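Local coordinates for protein of unknown function (PDB 2Q9R) that is of unknown function but is an all-helical member of the DUF416 family that holds benzoic acid in a pocket in this crystal, at residues Lys67-Ile70 / Asp71-Leu74; Ala14-Leu17 / Pro18-Gln21. All coordinates share one frame; numbering follows the deposited sequence.

In the fold
Both contacts are helix N-termini, and contact 2 comes first along the chain: residues 14-21 pass from the short helix 8-14 into the long helix 17-42, while residues 67-74 leave the loop after helix 47-62 and enter helix 70-79. Their centres lie 21 Å apart and their nearest atoms about 8 Å apart, without touching. Helix 47-62 is one element they share, since side chains of each pack against it. Contact 1 sits on the surface, about 19 Å from the centre of the chain, and contact 2 is partly buried at about 15 Å. In this strandless protein, both helix starts are capped by the side chain of the residue just before the helix, N69 and T16.

Contact 1: residues Lys67-Ile70 / Asp71-Leu74; sequences KFNI and DVHL. With SO4 (sulfate ion), chain C.
N69 caps helix 70-79 by taking the amide of V72 on its side-chain oxygen, V72 N to N69 OD1 being 3.1 Å. The donor stands above the amide plane, 63° out of it, so the bond misses the lone-pair directions. A chi1 of -164° sets CG beside the carbonyl carbon, which brings OD1 to the V72 amide. This tight part continues in the helical bond from L74 N to I70 O at 2.8 Å and in I70 CG2 against L74 CD1.

The rings of F68 and H73 meet more sparsely, planes at 83° and CD2 atoms 3.9 Å apart. H73 CD2 also lies near N69 O, which sits at the imidazole edge. Were H73 an alanine, the F68 ring and N69 O would probably lose this partner, opening a gap toward T52 and L56.

N69 and D71 form the solvent side. There a sulfate, probably from the crystallisation liquor, accepts from I70 N on O2 and from D71 N on O4; Q110 donates to the same ion and to D71 OD1. F68 lies between helix 47-62 (L56, S60) and L106 of helix 92-111, H73 rests on T52 and L56, and L74 packs on L106 and Q110.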
loop_
_atom_site.group_PDB
_atom_site.type_symbol
_atom_site.label_atom_id
_atom_site.label_comp_id
_atom_site.label_asym_id
_atom_site.label_seq_id
_atom_site.Cartn_x
_atom_site.Cartn_y
_atom_site.Cartn_z
ATOM N N LYS A 67 -3.892 -33.474 -18.468
ATOM C CA LYS A 67 -4.179 -32.837 -19.758
ATOM C C LYS A 67 -5.524 -32.136 -19.704
ATOM O O LYS A 67 -6.440 -32.596 -19.018
ATOM C CB LYS A 67 -4.193 -33.849 -20.901
ATOM C CG LYS A 67 -2.813 -34.190 -21.455
ATOM N N PHE A 68 -5.638 -31.034 -20.424
ATOM C CA PHE A 68 -6.910 -30.325 -20.530
ATOM C C PHE A 68 -6.908 -29.456 -21.764
ATOM O O PHE A 68 -5.861 -29.233 -22.360
ATOM C CB PHE A 68 -7.220 -29.517 -19.259
ATOM C CG PHE A 68 -6.219 -28.453 -18.953
ATOM C CD1 PHE A 68 -5.056 -28.751 -18.253
ATOM C CD2 PHE A 68 -6.434 -27.139 -19.353
ATOM C CE1 PHE A 68 -4.111 -27.741 -17.978
ATOM C CE2 PHE A 68 -5.509 -26.141 -19.089
ATOM C CZ PHE A 68 -4.347 -26.436 -18.401
ATOM N N ASN A 69 -8.086 -28.970 -22.137
ATOM C CA ASN A 69 -8.253 -28.101 -23.286
ATOM C C ASN A 69 -7.884 -26.641 -23.059
ATOM O O ASN A 69 -8.722 -25.844 -22.638
ATOM C CB ASN A 69 -9.695 -28.169 -23.779
ATOM C CG ASN A 69 -9.848 -27.601 -25.190
ATOM O OD1 ASN A 69 -9.104 -26.707 -25.600
ATOM N ND2 ASN A 69 -10.816 -28.122 -25.933
ATOM N N ILE A 70 -6.649 -26.280 -23.391
ATOM C CA ILE A 70 -6.165 -24.935 -23.170
ATOM C C ILE A 70 -6.941 -23.858 -23.949
ATOM O O ILE A 70 -7.302 -22.819 -23.402
ATOM C CB ILE A 70 -4.633 -24.834 -23.460
ATOM C CG1 ILE A 70 -3.849 -25.684 -22.456
ATOM C CG2 ILE A 70 -4.176 -23.391 -23.395
ATOM C CD1 ILE A 70 -2.343 -25.478 -22.523
ATOM N N ASP A 71 -7.202 -24.116 -25.228
ATOM C CA ASP A 71 -7.890 -23.170 -26.080
ATOM C C ASP A 71 -9.249 -22.800 -25.552
ATOM O O ASP A 71 -9.645 -21.638 -25.630
ATOM C CB ASP A 71 -8.036 -23.748 -27.509
ATOM C CG ASP A 71 -6.731 -23.735 -28.293
ATOM O OD1 ASP A 71 -5.725 -23.139 -27.836
ATOM O OD2 ASP A 71 -6.711 -24.334 -29.399
ATOM N N VAL A 72 -9.973 -23.756 -24.981
ATOM C CA VAL A 72 -11.301 -23.418 -24.473
ATOM C C VAL A 72 -11.171 -22.485 -23.270
ATOM O O VAL A 72 -11.915 -21.527 -23.165
ATOM C CB VAL A 72 -12.203 -24.650 -24.171
ATOM C CG1 VAL A 72 -11.771 -25.355 -22.903
ATOM C CG2 VAL A 72 -13.664 -24.194 -24.075
ATOM N N HIS A 73 -10.201 -22.724 -22.411
ATOM C CA HIS A 73 -9.925 -21.778 -21.331
ATOM C C HIS A 73 -9.453 -20.413 -21.804
ATOM O O HIS A 73 -9.871 -19.394 -21.245
ATOM C CB HIS A 73 -8.919 -22.385 -20.351
ATOM C CG HIS A 73 -9.511 -23.499 -19.566
ATOM N ND1 HIS A 73 -10.318 -23.272 -18.471
ATOM C CD2 HIS A 73 -9.502 -24.835 -19.765
ATOM C CE1 HIS A 73 -10.757 -24.430 -18.012
ATOM N NE2 HIS A 73 -10.279 -25.394 -18.777
ATOM N N LEU A 74 -8.576 -20.387 -22.813
ATOM C CA LEU A 74 -8.127 -19.131 -23.420
ATOM C C LEU A 74 -9.312 -18.348 -23.968
ATOM O O LEU A 74 -9.400 -17.138 -23.810
ATOM C CB LEU A 74 -7.099 -19.375 -24.541
ATOM C CG LEU A 74 -5.704 -19.824 -24.112
ATOM C CD1 LEU A 74 -4.838 -20.142 -25.356
ATOM C CD2 LEU A 74 -5.033 -18.763 -23.216
HETATM S S SO4 C . -4.912 -27.527 -26.431
HETATM O O1 SO4 C . -5.564 -28.488 -27.327
HETATM O O2 SO4 C . -4.693 -28.165 -25.121
HETATM O O3 SO4 C . -3.579 -27.144 -26.927
HETATM O O4 SO4 C . -5.834 -26.379 -26.361
#

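Contact 2: residues Ala14-Leu17 / Pro18-Gln21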
loop_
_atom_site.group_PDB
_atom_site.type_symbol
_atom_site.label_atom_id
_atom_site.label_comp_id
_atom_site.label_asym_id
_atom_site.label_seq_id
_atom_site.Cartn_x
_atom_site.Cartn_y
_atom_site.Cartn_z
ATOM N N ALA A 14 17.663 -17.920 -16.161
ATOM C CA ALA A 14 18.424 -19.141 -15.872
ATOM C C ALA A 14 17.579 -20.272 -15.278
ATOM O O ALA A 14 18.001 -21.416 -15.274
ATOM C CB ALA A 14 19.609 -18.811 -14.969
ATOM N N LEU A 15 16.370 -19.986 -14.832
ATOM C CA LEU A 15 15.469 -21.057 -14.410
ATOM C C LEU A 15 15.140 -22.058 -15.524
ATOM O O LEU A 15 15.125 -21.712 -16.718
ATOM C CB LEU A 15 14.180 -20.455 -13.893
ATOM C CG LEU A 15 14.328 -19.613 -12.625
ATOM C CD1 LEU A 15 12.949 -19.141 -12.189
ATOM C CD2 LEU A 15 15.061 -20.382 -11.476
ATOM N N THR A 16 14.868 -23.302 -15.132
ATOM C CA THR A 16 14.320 -24.289 -16.066
ATOM C C THR A 16 12.866 -23.914 -16.373
ATOM O O THR A 16 12.248 -23.091 -15.649
ATOM C CB THR A 16 14.307 -25.676 -15.479
ATOM O OG1 THR A 16 13.386 -25.685 -14.377
ATOM C CG2 THR A 16 15.694 -26.069 -15.011
ATOM N N LEU A 17 12.318 -24.500 -17.435
ATOM C CA LEU A 17 10.915 -24.240 -17.792
ATOM C C LEU A 17 9.934 -24.461 -16.619
ATOM O O LEU A 17 9.114 -23.592 -16.334
ATOM C CB LEU A 17 10.500 -25.036 -19.033
ATOM C CG LEU A 17 9.020 -24.906 -19.446
ATOM C CD1 LEU A 17 8.820 -23.582 -20.132
ATOM C CD2 LEU A 17 8.529 -26.068 -20.341
ATOM N N PRO A 18 10.007 -25.619 -15.949
ATOM C CA PRO A 18 9.120 -25.846 -14.801
ATOM C C PRO A 18 9.325 -24.848 -13.653
ATOM O O PRO A 18 8.340 -24.401 -13.076
ATOM C CB PRO A 18 9.416 -27.303 -14.379
ATOM C CG PRO A 18 10.209 -27.881 -15.479
ATOM C CD PRO A 18 10.860 -26.794 -16.238
ATOM N N GLN A 19 10.578 -24.449 -13.380
ATOM C CA GLN A 19 10.874 -23.434 -12.377
ATOM C C GLN A 19 10.222 -22.089 -12.738
ATOM O O GLN A 19 9.605 -21.485 -11.909
ATOM C CB GLN A 19 12.392 -23.240 -12.243
ATOM C CG GLN A 19 13.090 -24.345 -11.486
ATOM C CD GLN A 19 14.557 -24.109 -11.362
ATOM O OE1 GLN A 19 15.248 -23.882 -12.370
ATOM N NE2 GLN A 19 15.072 -24.191 -10.119
ATOM N N LYS A 20 10.396 -21.656 -13.992
ATOM C CA LYS A 20 9.721 -20.455 -14.531
ATOM C C LYS A 20 8.199 -20.499 -14.413
ATOM O O LYS A 20 7.546 -19.521 -13.982
ATOM C CB LYS A 20 10.082 -20.300 -15.994
ATOM C CG LYS A 20 11.536 -19.890 -16.266
ATOM C CD LYS A 20 11.780 -19.804 -17.802
ATOM C CE LYS A 20 13.024 -19.019 -18.131
ATOM N NZ LYS A 20 14.136 -19.869 -18.448
ATOM N N GLN A 21 7.653 -21.641 -14.784
ATOM C CA GLN A 21 6.209 -21.860 -14.773
ATOM C C GLN A 21 5.652 -21.753 -13.370
ATOM O O GLN A 21 4.595 -21.107 -13.136
ATOM C CB GLN A 21 5.927 -23.230 -15.358
ATOM C CG GLN A 21 4.463 -23.513 -15.650
ATOM C CD GLN A 21 4.271 -24.850 -16.375
ATOM O OE1 GLN A 21 5.150 -25.307 -17.086
ATOM N NE2 GLN A 21 3.132 -25.481 -16.159
#
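A capping box opens helix 17-42, with T16 as N-cap and Q19 three residues on. Q19 N donates to T16 OG1 at 3.2 Å, and in return T16 N donates to Q19 OE1 at 2.8 Å. The return bond is nearly straight, 173° at the hydrogen, and lies in the carbonyl plane on a lone pair of the glutamine amide. Two torsions set up the exchange. T16 holds OG1 between its backbone N and carbonyl carbon (chi1 66°), facing the first turn, while Q19 runs extended from CG before its amide turns back to T16 N. The two side chains cross obliquely, with T16 OG1 3.2 Å from Q19 CG. At the other end of this amide, NE2 makes a weak hydrogen bond to I169 O, a slight second hold on the group.

The reciprocal pattern pairs the N-cap residue with the third residue after it, and a second tie, made by K20, holds the turn just before it. K20 NZ reaches back to L15 O at 2.7 Å, tilted 27° from that carbonyl plane. It also donates to K13 O and forms a salt bridge with E114, so one ammonium joins the end of helix 8-14, the turn and helix 114-118. Between the two ties L15 is buried: its CB meets K20 CG at 3.6 Å and its CD2 approaches Q19 OE1, while its side chain also packs on L166 and E170 of helix 153-170. Backbone bonds from K20 N to T16 O and from Q21 N to L17 O begin the regular helix. P18 occupies its first turn, where the missing amide hydrogen costs no helical bond; its CD lies 3.3 Å from L17 CB, a closeness set largely by the peptide link between the two residues.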